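Local coordinates for serine proteinase inhibitor 1 (Myxoma virus, PDB 6BJ5), which inhibits serine endopeptidases as a poxviral member of the serpin family and is important in virulence, at residues A[47-58]-A[270-281]; A[76-86]-A[98-107]. One frame throughout, in Å; residues are numbered along the deposited sequence.

Interaction 1 (A[47-58]-A[270-281]); sequences LRIAAGGNTKRE and DAFDPSRADFGQ
Gly52, in the turn between helices 37-49 and 53-58 of this serpin, and Thr55, in the first turn of the second helix, meet Asp278 of the loop that follows helix 260-265. Two bonds grip the backbone of Asp278. Its O accepts from Gly52 N at 3.0 Å. Its N gives a nearly straight bond to Thr55 OG1, 3.1 Å long. Chi1 of Thr55 is -61°. This sets OG1 opposite its own carbonyl carbon, facing the loop, and leaves CG2 to pack on Ala271.

The Phe279 ring packs against the end of helix 37-49 and the turn after it. Its CE1 lies 3.6 Å from Leu47 CD1, and the two side chains cross at about a right angle. The methyls of Ala50 and Ala51 touch the same ring through CD1 and CE1, and Thr55 CG2 comes up to CZ. Phe279 CA also makes a CA-H...O contact with Ala50 O. Asp278 forms an Asx turn, its OD1 taking the backbone N of Gly280.

Asp270 gathers the polar contacts facing helix 53-58. Its backbone N meets Glu58 OE1 on the syn side at 2.7 Å, almost straight at 177°. That oxygen also accepts from Arg269 N and from a water. The water, 2.6 Å from Glu58 OE1, also donates to Thr55 O and accepts from Ala271 N. Asn54 ND2 reaches Asp270 OD2 at 2.9 Å from above the carboxylate plane, with amide and carboxylate turned 74° apart. Arg276 forms a salt bridge to the same carboxylate, its NE 3.1 Å from Asp270 OD1. The acid lies at the guanidinium edge, though OD1 is met from above the carboxylate plane. The positive charge probably eases repulsion between the Glu58 and Asp270 carboxylates.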
loop_
_atom_site.group_PDB
_atom_site.type_symbol
_atom_site.label_atom_id
_atom_site.label_comp_id
_atom_site.label_asym_id
_atom_site.label_seq_id
_atom_site.Cartn_x
_atom_site.Cartn_y
_atom_site.Cartn_z
ATOM N N LEU A 47 -6.212 -1.376 15.233
ATOM C CA LEU A 47 -7.352 -0.562 15.669
ATOM C C LEU A 47 -8.482 -1.419 16.202
ATOM O O LEU A 47 -9.287 -0.960 17.018
ATOM C CB LEU A 47 -7.880 0.268 14.500
ATOM C CG LEU A 47 -9.023 1.242 14.790
ATOM C CD1 LEU A 47 -8.569 2.309 15.749
ATOM C CD2 LEU A 47 -9.534 1.897 13.531
ATOM N N ARG A 48 -8.533 -2.660 15.766
ATOM C CA ARG A 48 -9.617 -3.561 16.094
ATOM C C ARG A 48 -9.473 -4.096 17.518
ATOM O O ARG A 48 -10.476 -4.349 18.193
ATOM C CB ARG A 48 -9.627 -4.639 15.013
ATOM C CG ARG A 48 -10.651 -5.657 15.098
ATOM C CD ARG A 48 -10.549 -6.555 13.882
ATOM N NE ARG A 48 -11.214 -7.803 14.206
ATOM C CZ ARG A 48 -12.530 -7.961 14.184
ATOM N NH1 ARG A 48 -13.328 -6.944 13.829
ATOM N NH2 ARG A 48 -13.037 -9.134 14.538
ATOM N N ILE A 49 -8.239 -4.229 18.008
ATOM C CA ILE A 49 -8.004 -4.664 19.374
ATOM C C ILE A 49 -8.547 -3.646 20.363
ATOM O O ILE A 49 -8.835 -3.987 21.507
ATOM C CB ILE A 49 -6.487 -4.886 19.580
ATOM C CG1 ILE A 49 -5.966 -5.950 18.611
ATOM C CG2 ILE A 49 -6.166 -5.284 21.007
ATOM C CD1 ILE A 49 -6.603 -7.297 18.817
ATOM N N ALA A 50 -8.742 -2.406 19.934
ATOM C CA ALA A 50 -9.292 -1.377 20.797
ATOM C C ALA A 50 -10.807 -1.231 20.686
ATOM O O ALA A 50 -11.419 -0.591 21.552
ATOM C CB ALA A 50 -8.633 -0.027 20.479
ATOM N N ALA A 51 -11.426 -1.779 19.643
ATOM C CA ALA A 51 -12.835 -1.521 19.378
ATOM C C ALA A 51 -13.738 -2.573 20.029
ATOM O O ALA A 51 -13.305 -3.659 20.428
ATOM C CB ALA A 51 -13.097 -1.476 17.870
ATOM N N GLY A 52 -15.013 -2.223 20.164
ATOM C CA GLY A 52 -16.001 -3.179 20.617
ATOM C C GLY A 52 -17.316 -2.965 19.897
ATOM O O GLY A 52 -17.530 -1.941 19.234
ATOM N N GLY A 53 -18.188 -3.974 20.006
ATOM C CA GLY A 53 -19.544 -3.801 19.510
ATOM C C GLY A 53 -19.620 -3.653 18.001
ATOM O O GLY A 53 -19.004 -4.409 17.237
ATOM N N ASN A 54 -20.435 -2.684 17.564
ATOM C CA ASN A 54 -20.590 -2.457 16.135
ATOM C C ASN A 54 -19.333 -1.862 15.508
ATOM O O ASN A 54 -19.021 -2.152 14.345
ATOM C CB ASN A 54 -21.770 -1.537 15.851
ATOM C CG ASN A 54 -22.247 -1.658 14.413
ATOM O OD1 ASN A 54 -22.323 -2.773 13.849
ATOM N ND2 ASN A 54 -22.492 -0.518 13.783
ATOM N N THR A 55 -18.645 -0.967 16.220
ATOM C CA THR A 55 -17.453 -0.347 15.648
ATOM C C THR A 55 -16.445 -1.413 15.235
ATOM O O THR A 55 -15.910 -1.387 14.119
ATOM C CB THR A 55 -16.864 0.661 16.634
ATOM O OG1 THR A 55 -17.840 1.677 16.886
ATOM C CG2 THR A 55 -15.619 1.333 16.067
ATOM N N LYS A 56 -16.228 -2.398 16.105
ATOM C CA LYS A 56 -15.301 -3.479 15.805
ATOM C C LYS A 56 -15.803 -4.327 14.638
ATOM O O LYS A 56 -15.038 -4.688 13.731
ATOM C CB LYS A 56 -15.131 -4.329 17.074
ATOM C CG LYS A 56 -14.191 -5.535 16.954
ATOM C CD LYS A 56 -14.046 -6.213 18.310
ATOM C CE LYS A 56 -13.459 -7.612 18.202
ATOM N NZ LYS A 56 -13.086 -8.179 19.540
ATOM N N ARG A 57 -17.090 -4.666 14.651
ATOM C CA ARG A 57 -17.639 -5.496 13.592
ATOM C C ARG A 57 -17.412 -4.865 12.226
ATOM O O ARG A 57 -17.108 -5.574 11.262
ATOM C CB ARG A 57 -19.127 -5.736 13.825
ATOM C CG ARG A 57 -19.762 -6.645 12.801
ATOM C CD ARG A 57 -21.269 -6.538 12.846
ATOM N NE ARG A 57 -21.761 -5.253 12.355
ATOM C CZ ARG A 57 -22.040 -5.017 11.075
ATOM N NH1 ARG A 57 -21.855 -5.989 10.171
ATOM N NH2 ARG A 57 -22.493 -3.817 10.696
ATOM N N GLU A 58 -17.563 -3.536 12.121
ATOM C CA GLU A 58 -17.385 -2.871 10.833
ATOM C C GLU A 58 -15.928 -2.834 10.404
ATOM O O GLU A 58 -15.652 -2.659 9.213
ATOM C CB GLU A 58 -17.901 -1.428 10.854
ATOM C CG GLU A 58 -19.311 -1.158 11.362
ATOM C CD GLU A 58 -19.713 0.327 11.200
ATOM O OE1 GLU A 58 -18.871 1.229 11.394
ATOM O OE2 GLU A 58 -20.887 0.605 10.880
ATOM N N ASP A 270 -18.666 3.792 12.137
ATOM C CA ASP A 270 -18.795 4.113 13.558
ATOM C C ASP A 270 -17.497 4.676 14.122
ATOM O O ASP A 270 -17.517 5.591 14.958
ATOM C CB ASP A 270 -19.214 2.882 14.374
ATOM C CG ASP A 270 -20.716 2.653 14.382
ATOM O OD1 ASP A 270 -21.457 3.475 13.804
ATOM O OD2 ASP A 270 -21.166 1.697 15.055
ATOM N N ALA A 271 -16.360 4.152 13.668
ATOM C CA ALA A 271 -15.083 4.617 14.183
ATOM C C ALA A 271 -14.931 6.122 14.041
ATOM O O ALA A 271 -14.309 6.757 14.895
ATOM C CB ALA A 271 -13.938 3.894 13.467
ATOM N N PHE A 272 -15.543 6.720 13.017
ATOM C CA PHE A 272 -15.416 8.158 12.776
ATOM C C PHE A 272 -16.483 8.983 13.469
ATOM O O PHE A 272 -16.366 10.213 13.500
ATOM C CB PHE A 272 -15.489 8.487 11.275
ATOM C CG PHE A 272 -14.404 7.858 10.468
ATOM C CD1 PHE A 272 -14.550 6.569 9.969
ATOM C CD2 PHE A 272 -13.216 8.541 10.231
ATOM C CE1 PHE A 272 -13.536 5.982 9.227
ATOM C CE2 PHE A 272 -12.203 7.960 9.496
ATOM C CZ PHE A 272 -12.365 6.675 8.992
ATOM N N ASP A 273 -17.508 8.348 14.029
ATOM C CA ASP A 273 -18.627 9.094 14.571
ATOM C C ASP A 273 -18.435 9.191 16.072
ATOM O O ASP A 273 -18.473 8.154 16.759
ATOM C CB ASP A 273 -19.936 8.385 14.240
ATOM C CG ASP A 273 -21.153 9.087 14.803
ATOM O OD1 ASP A 273 -21.013 10.126 15.494
ATOM O OD2 ASP A 273 -22.268 8.580 14.538
ATOM N N PRO A 274 -18.244 10.390 16.629
ATOM C CA PRO A 274 -17.971 10.495 18.076
ATOM C C PRO A 274 -19.111 9.981 18.937
ATOM O O PRO A 274 -18.866 9.384 19.997
ATOM C CB PRO A 274 -17.755 12.003 18.284
ATOM C CG PRO A 274 -17.390 12.527 16.940
ATOM C CD PRO A 274 -18.139 11.688 15.945
ATOM N N SER A 275 -20.352 10.151 18.476
ATOM C CA SER A 275 -21.502 9.712 19.253
ATOM C C SER A 275 -21.576 8.197 19.339
ATOM O O SER A 275 -22.088 7.663 20.328
ATOM C CB SER A 275 -22.794 10.252 18.638
ATOM O OG SER A 275 -22.803 11.668 18.594
ATOM N N ARG A 276 -21.068 7.489 18.333
ATOM C CA ARG A 276 -21.345 6.066 18.189
ATOM C C ARG A 276 -20.099 5.199 18.299
ATOM O O ARG A 276 -20.207 3.972 18.196
ATOM C CB ARG A 276 -22.042 5.799 16.850
ATOM C CG ARG A 276 -23.449 6.367 16.721
ATOM C CD ARG A 276 -24.189 5.669 15.583
ATOM N NE ARG A 276 -23.925 4.230 15.607
ATOM C CZ ARG A 276 -24.694 3.329 16.216
ATOM N NH1 ARG A 276 -25.803 3.711 16.847
ATOM N NH2 ARG A 276 -24.352 2.044 16.195
ATOM N N ALA A 277 -18.928 5.795 18.506
ATOM C CA ALA A 277 -17.658 5.078 18.403
ATOM C C ALA A 277 -17.366 4.359 19.712
ATOM O O ALA A 277 -17.173 4.995 20.748
ATOM C CB ALA A 277 -16.517 6.026 18.040
ATOM N N ASP A 278 -17.422 3.035 19.688
ATOM C CA ASP A 278 -17.086 2.219 20.855
ATOM C C ASP A 278 -15.625 1.790 20.778
ATOM O O ASP A 278 -15.302 0.767 20.161
ATOM C CB ASP A 278 -17.995 0.996 20.962
ATOM C CG ASP A 278 -17.626 0.093 22.136
ATOM O OD1 ASP A 278 -16.805 0.505 22.971
ATOM O OD2 ASP A 278 -18.117 -1.047 22.220
ATOM N N PHE A 279 -14.739 2.533 21.451
ATOM C CA PHE A 279 -13.378 2.062 21.719
ATOM C C PHE A 279 -13.178 1.750 23.202
ATOM O O PHE A 279 -12.093 1.950 23.757
ATOM C CB PHE A 279 -12.330 3.046 21.204
ATOM C CG PHE A 279 -12.253 3.084 19.703
ATOM C CD1 PHE A 279 -11.641 2.052 19.023
ATOM C CD2 PHE A 279 -12.838 4.115 18.982
ATOM C CE1 PHE A 279 -11.576 2.069 17.641
ATOM C CE2 PHE A 279 -12.785 4.142 17.594
ATOM C CZ PHE A 279 -12.154 3.128 16.919
ATOM N N GLY A 280 -14.242 1.252 23.840
ATOM C CA GLY A 280 -14.265 0.907 25.252
ATOM C C GLY A 280 -13.352 -0.231 25.671
ATOM O O GLY A 280 -13.136 -0.417 26.872
ATOM N N GLN A 281 -12.865 -1.038 24.737
ATOM C CA GLN A 281 -11.873 -2.039 25.123
ATOM C C GLN A 281 -10.520 -1.408 25.405
ATOM O O GLN A 281 -9.713 -1.965 26.164
ATOM C CB GLN A 281 -11.730 -3.107 24.037
ATOM C CG GLN A 281 -13.022 -3.781 23.729
ATOM C CD GLN A 281 -13.523 -4.515 24.945
ATOM O OE1 GLN A 281 -14.434 -4.054 25.641
ATOM N NE2 GLN A 281 -12.887 -5.645 25.247
HETATM O O HOH W 1 -16.544 1.172 12.586
#

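Interaction 2 (A[76-86]-A[98-107]); sequences RELFVDASVPL and FNTSVQRVTF
Phe79 and Gln103 pair in a parallel bridge between strand 73-81 and the short edge strand 103-105 of the large serpin sheet A. The two strands and helix 88-98 form a beta-alpha-beta unit. Backbone bonds carry the register. Gln103 N bonds to Leu78 O at 3.0 Å. The next two rungs, Val80 N to Gln103 O and Val105 N to Val80 O, are weak. Ala82 N then reaches Val105 O at 2.8 Å.

Apolar contacts lie on both faces of the sheet. On one, the Phe79 ring runs alongside Gln103, and Phe79 CD1 is 3.6 Å from Gln103 CB. The Gln103 chain bends at chi2 (-63°), which turns NE2 back to Ser101 O. On this side helix 112-120 also packs on Phe79. On the other face, Val102 CG1 lies 3.7 Å from Val80 CG2 and meets Leu86 CD2 tip to tip. As modelled, Leu86 CD2 also sits over one face of the Arg104 guanidinium, but that group is too close to a neighbour and its place is doubtful.

Cationic and polar side chains close the ends. The edge of the Phe98 ring lies over one face of the Arg76 guanidinium, Phe98 CE2 3.4 Å from Arg76 NH2, and the two planes stand 85° apart. Thr100 OG1 donates to Glu77 OE1 on its syn side; Tyr119 bonds to the same oxygen, and Lys123 forms a salt bridge to the other. At the far end Asp81 OD2 accepts from Ser83 N in an Asx turn, while Asp81 OD1 takes Phe107 N at 2.8 Å, nearly in line with its C-O bond.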
loop_
_atom_site.group_PDB
_atom_site.type_symbol
_atom_site.label_atom_id
_atom_site.label_comp_id
_atom_site.label_asym_id
_atom_site.label_seq_id
_atom_site.Cartn_x
_atom_site.Cartn_y
_atom_site.Cartn_z
ATOM N N ARG A 76 4.354 -1.827 13.780
ATOM C CA ARG A 76 3.078 -1.384 14.341
ATOM C C ARG A 76 3.295 -0.784 15.721
ATOM O O ARG A 76 3.794 -1.460 16.628
ATOM C CB ARG A 76 2.077 -2.533 14.410
ATOM C CG ARG A 76 1.662 -3.021 13.054
ATOM C CD ARG A 76 1.525 -4.524 13.062
ATOM N NE ARG A 76 0.265 -4.866 12.441
ATOM C CZ ARG A 76 -0.346 -6.022 12.580
ATOM N NH1 ARG A 76 -1.507 -6.215 11.980
ATOM N NH2 ARG A 76 0.204 -6.958 13.324
ATOM N N GLU A 77 2.899 0.481 15.872
ATOM C CA GLU A 77 3.062 1.230 17.105
ATOM C C GLU A 77 1.769 1.993 17.337
ATOM O O GLU A 77 1.057 2.332 16.384
ATOM C CB GLU A 77 4.243 2.231 17.048
ATOM C CG GLU A 77 5.596 1.627 16.701
ATOM C CD GLU A 77 6.077 0.580 17.693
ATOM O OE1 GLU A 77 5.982 0.791 18.921
ATOM O OE2 GLU A 77 6.536 -0.482 17.234
ATOM N N LEU A 78 1.467 2.236 18.612
ATOM C CA LEU A 78 0.334 3.048 19.025
ATOM C C LEU A 78 0.836 4.111 19.998
ATOM O O LEU A 78 1.532 3.798 20.969
ATOM C CB LEU A 78 -0.760 2.177 19.664
ATOM C CG LEU A 78 -1.972 2.899 20.258
ATOM C CD1 LEU A 78 -2.728 3.711 19.202
ATOM C CD2 LEU A 78 -2.900 1.918 20.960
ATOM N N PHE A 79 0.491 5.363 19.741
ATOM C CA PHE A 79 0.917 6.481 20.575
ATOM C C PHE A 79 -0.336 7.075 21.196
ATOM O O PHE A 79 -1.124 7.735 20.508
ATOM C CB PHE A 79 1.657 7.524 19.740
ATOM C CG PHE A 79 2.875 6.987 19.077
ATOM C CD1 PHE A 79 4.090 6.983 19.730
ATOM C CD2 PHE A 79 2.790 6.422 17.810
ATOM C CE1 PHE A 79 5.209 6.452 19.121
ATOM C CE2 PHE A 79 3.903 5.890 17.199
ATOM C CZ PHE A 79 5.115 5.902 17.856
ATOM N N VAL A 80 -0.538 6.843 22.484
ATOM C CA VAL A 80 -1.704 7.373 23.168
ATOM C C VAL A 80 -1.249 8.482 24.090
ATOM O O VAL A 80 -0.232 8.350 24.780
ATOM C CB VAL A 80 -2.460 6.286 23.942
ATOM C CG1 VAL A 80 -3.667 6.898 24.634
ATOM C CG2 VAL A 80 -2.888 5.221 22.971
ATOM N N ASP A 81 -2.016 9.567 24.107
ATOM C CA ASP A 81 -1.677 10.697 24.947
ATOM C C ASP A 81 -1.678 10.286 26.414
ATOM O O ASP A 81 -2.447 9.416 26.831
ATOM C CB ASP A 81 -2.647 11.841 24.717
ATOM C CG ASP A 81 -2.195 13.101 25.409
ATOM O OD1 ASP A 81 -1.300 13.791 24.881
ATOM O OD2 ASP A 81 -2.697 13.372 26.516
ATOM N N ALA A 82 -0.741 10.860 27.185
ATOM C CA ALA A 82 -0.588 10.494 28.595
ATOM C C ALA A 82 -1.775 10.880 29.466
ATOM O O ALA A 82 -1.887 10.357 30.575
ATOM C CB ALA A 82 0.669 11.124 29.184
ATOM N N SER A 83 -2.657 11.770 29.005
ATOM C CA SER A 83 -3.881 12.039 29.760
ATOM C C SER A 83 -4.863 10.867 29.711
ATOM O O SER A 83 -5.695 10.729 30.616
ATOM C CB SER A 83 -4.575 13.313 29.261
ATOM O OG SER A 83 -4.568 13.435 27.854
ATOM N N VAL A 84 -4.820 10.048 28.659
ATOM C CA VAL A 84 -5.875 9.079 28.356
ATOM C C VAL A 84 -5.764 7.826 29.224
ATOM O O VAL A 84 -4.802 7.054 29.096
ATOM C CB VAL A 84 -5.827 8.670 26.877
ATOM C CG1 VAL A 84 -6.935 7.682 26.573
ATOM C CG2 VAL A 84 -5.869 9.878 25.968
ATOM N N PRO A 85 -6.752 7.536 30.064
ATOM C CA PRO A 85 -6.731 6.268 30.796
ATOM C C PRO A 85 -6.951 5.103 29.844
ATOM O O PRO A 85 -7.843 5.130 28.997
ATOM C CB PRO A 85 -7.886 6.413 31.790
ATOM C CG PRO A 85 -8.807 7.385 31.134
ATOM C CD PRO A 85 -7.936 8.346 30.390
ATOM N N LEU A 86 -6.089 4.109 29.954
ATOM C CA LEU A 86 -6.196 2.874 29.202
ATOM C C LEU A 86 -6.454 1.742 30.182
ATOM O O LEU A 86 -5.754 1.635 31.193
ATOM C CB LEU A 86 -4.920 2.626 28.388
ATOM C CG LEU A 86 -4.827 3.179 26.960
ATOM C CD1 LEU A 86 -5.589 4.454 26.716
ATOM C CD2 LEU A 86 -3.371 3.303 26.504
ATOM N N PHE A 98 1.637 -7.630 19.656
ATOM C CA PHE A 98 2.437 -6.922 18.665
ATOM C C PHE A 98 3.855 -6.678 19.147
ATOM O O PHE A 98 4.561 -5.841 18.566
ATOM C CB PHE A 98 1.764 -5.610 18.265
ATOM C CG PHE A 98 0.335 -5.791 17.895
ATOM C CD1 PHE A 98 -0.672 -5.311 18.713
ATOM C CD2 PHE A 98 -0.007 -6.441 16.722
ATOM C CE1 PHE A 98 -2.012 -5.495 18.383
ATOM C CE2 PHE A 98 -1.328 -6.636 16.390
ATOM C CZ PHE A 98 -2.339 -6.157 17.219
ATOM N N ASN A 99 4.272 -7.366 20.212
ATOM C CA ASN A 99 5.643 -7.309 20.705
ATOM C C ASN A 99 6.105 -5.864 20.852
ATOM O O ASN A 99 7.217 -5.505 20.470
ATOM C CB ASN A 99 6.587 -8.085 19.790
ATOM C CG ASN A 99 7.839 -8.551 20.507
ATOM O OD1 ASN A 99 7.788 -8.942 21.677
ATOM N ND2 ASN A 99 8.976 -8.507 19.810
ATOM N N THR A 100 5.219 -5.015 21.358
ATOM C CA THR A 100 5.540 -3.605 21.523
ATOM C C THR A 100 4.536 -3.002 22.494
ATOM O O THR A 100 3.407 -3.483 22.618
ATOM C CB THR A 100 5.527 -2.856 20.179
ATOM O OG1 THR A 100 6.121 -1.567 20.343
ATOM C CG2 THR A 100 4.107 -2.658 19.676
ATOM N N SER A 101 4.963 -1.957 23.197
ATOM C CA SER A 101 4.153 -1.337 24.232
ATOM C C SER A 101 3.605 -0.007 23.754
ATOM O O SER A 101 4.263 0.711 22.992
ATOM C CB SER A 101 4.934 -1.133 25.530
ATOM O OG SER A 101 5.092 -2.369 26.210
ATOM N N VAL A 102 2.380 0.291 24.191
ATOM C CA VAL A 102 1.796 1.587 23.914
ATOM C C VAL A 102 2.735 2.668 24.421
ATOM O O VAL A 102 3.264 2.586 25.537
ATOM C CB VAL A 102 0.415 1.688 24.576
ATOM C CG1 VAL A 102 -0.185 3.072 24.331
ATOM C CG2 VAL A 102 -0.488 0.597 24.048
ATOM N N GLN A 103 2.953 3.681 23.594
ATOM C CA GLN A 103 3.880 4.763 23.910
ATOM C C GLN A 103 3.066 5.962 24.375
ATOM O O GLN A 103 2.336 6.566 23.584
ATOM C CB GLN A 103 4.729 5.131 22.696
ATOM C CG GLN A 103 5.544 3.981 22.159
ATOM C CD GLN A 103 6.565 3.492 23.161
ATOM O OE1 GLN A 103 7.337 4.285 23.708
ATOM N NE2 GLN A 103 6.582 2.182 23.404
ATOM N N ARG A 104 3.198 6.320 25.649
ATOM C CA ARG A 104 2.485 7.483 26.157
ATOM C C ARG A 104 3.250 8.716 25.700
ATOM O O ARG A 104 4.485 8.741 25.717
ATOM C CB ARG A 104 2.359 7.463 27.682
ATOM C CG ARG A 104 1.962 6.118 28.312
ATOM C CD ARG A 104 0.675 5.482 27.840
ATOM N NE ARG A 104 -0.485 6.354 27.862
ATOM C CZ ARG A 104 -1.571 6.129 28.590
ATOM N NH1 ARG A 104 -2.582 6.980 28.515
ATOM N NH2 ARG A 104 -1.648 5.067 29.390
ATOM N N VAL A 105 2.510 9.733 25.271
ATOM C CA VAL A 105 3.048 10.846 24.500
ATOM C C VAL A 105 2.190 12.054 24.857
ATOM O O VAL A 105 1.095 11.911 25.404
ATOM C CB VAL A 105 2.994 10.501 22.981
ATOM C CG1 VAL A 105 1.638 10.779 22.433
ATOM C CG2 VAL A 105 4.053 11.193 22.161
ATOM N N THR A 106 2.699 13.259 24.610
ATOM C CA THR A 106 1.908 14.472 24.826
ATOM C C THR A 106 1.624 15.116 23.485
ATOM O O THR A 106 2.504 15.765 22.914
ATOM C CB THR A 106 2.624 15.479 25.722
ATOM O OG1 THR A 106 2.946 14.875 26.978
ATOM C CG2 THR A 106 1.713 16.676 25.966
ATOM N N PHE A 107 0.388 15.014 23.016
ATOM C CA PHE A 107 0.125 15.497 21.666
ATOM C C PHE A 107 -0.022 17.011 21.532
ATOM O O PHE A 107 -0.464 17.456 20.467
ATOM C CB PHE A 107 -1.106 14.818 21.064
ATOM C CG PHE A 107 -0.828 13.436 20.527
ATOM C CD1 PHE A 107 -0.090 13.292 19.348
ATOM C CD2 PHE A 107 -1.331 12.294 21.151
ATOM C CE1 PHE A 107 0.180 12.052 18.829
ATOM C CE2 PHE A 107 -1.075 11.032 20.619
ATOM C CZ PHE A 107 -0.314 10.915 19.468
#

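In the fold
The chain enters interaction 1 at the end of helix 37-49 and passes through helix 53-58. It then runs into strand 73-81, where interaction 2 begins. Helix 88-98 carries it back, and 98-107 closes this short loop as a beta-alpha-beta crossover. Some 160 residues follow before 270-281 returns to 47-58 and closes interaction 1. Interaction 2 is therefore nested inside interaction 1. One contact ties the turn between helices 37-49 and 53-58 to a loop late in the chain. The other builds the edge of sheet A. Their centres are about 18 Å apart, yet they touch where Ile49 CG1 packs 3.9 Å from Phe98 CZ.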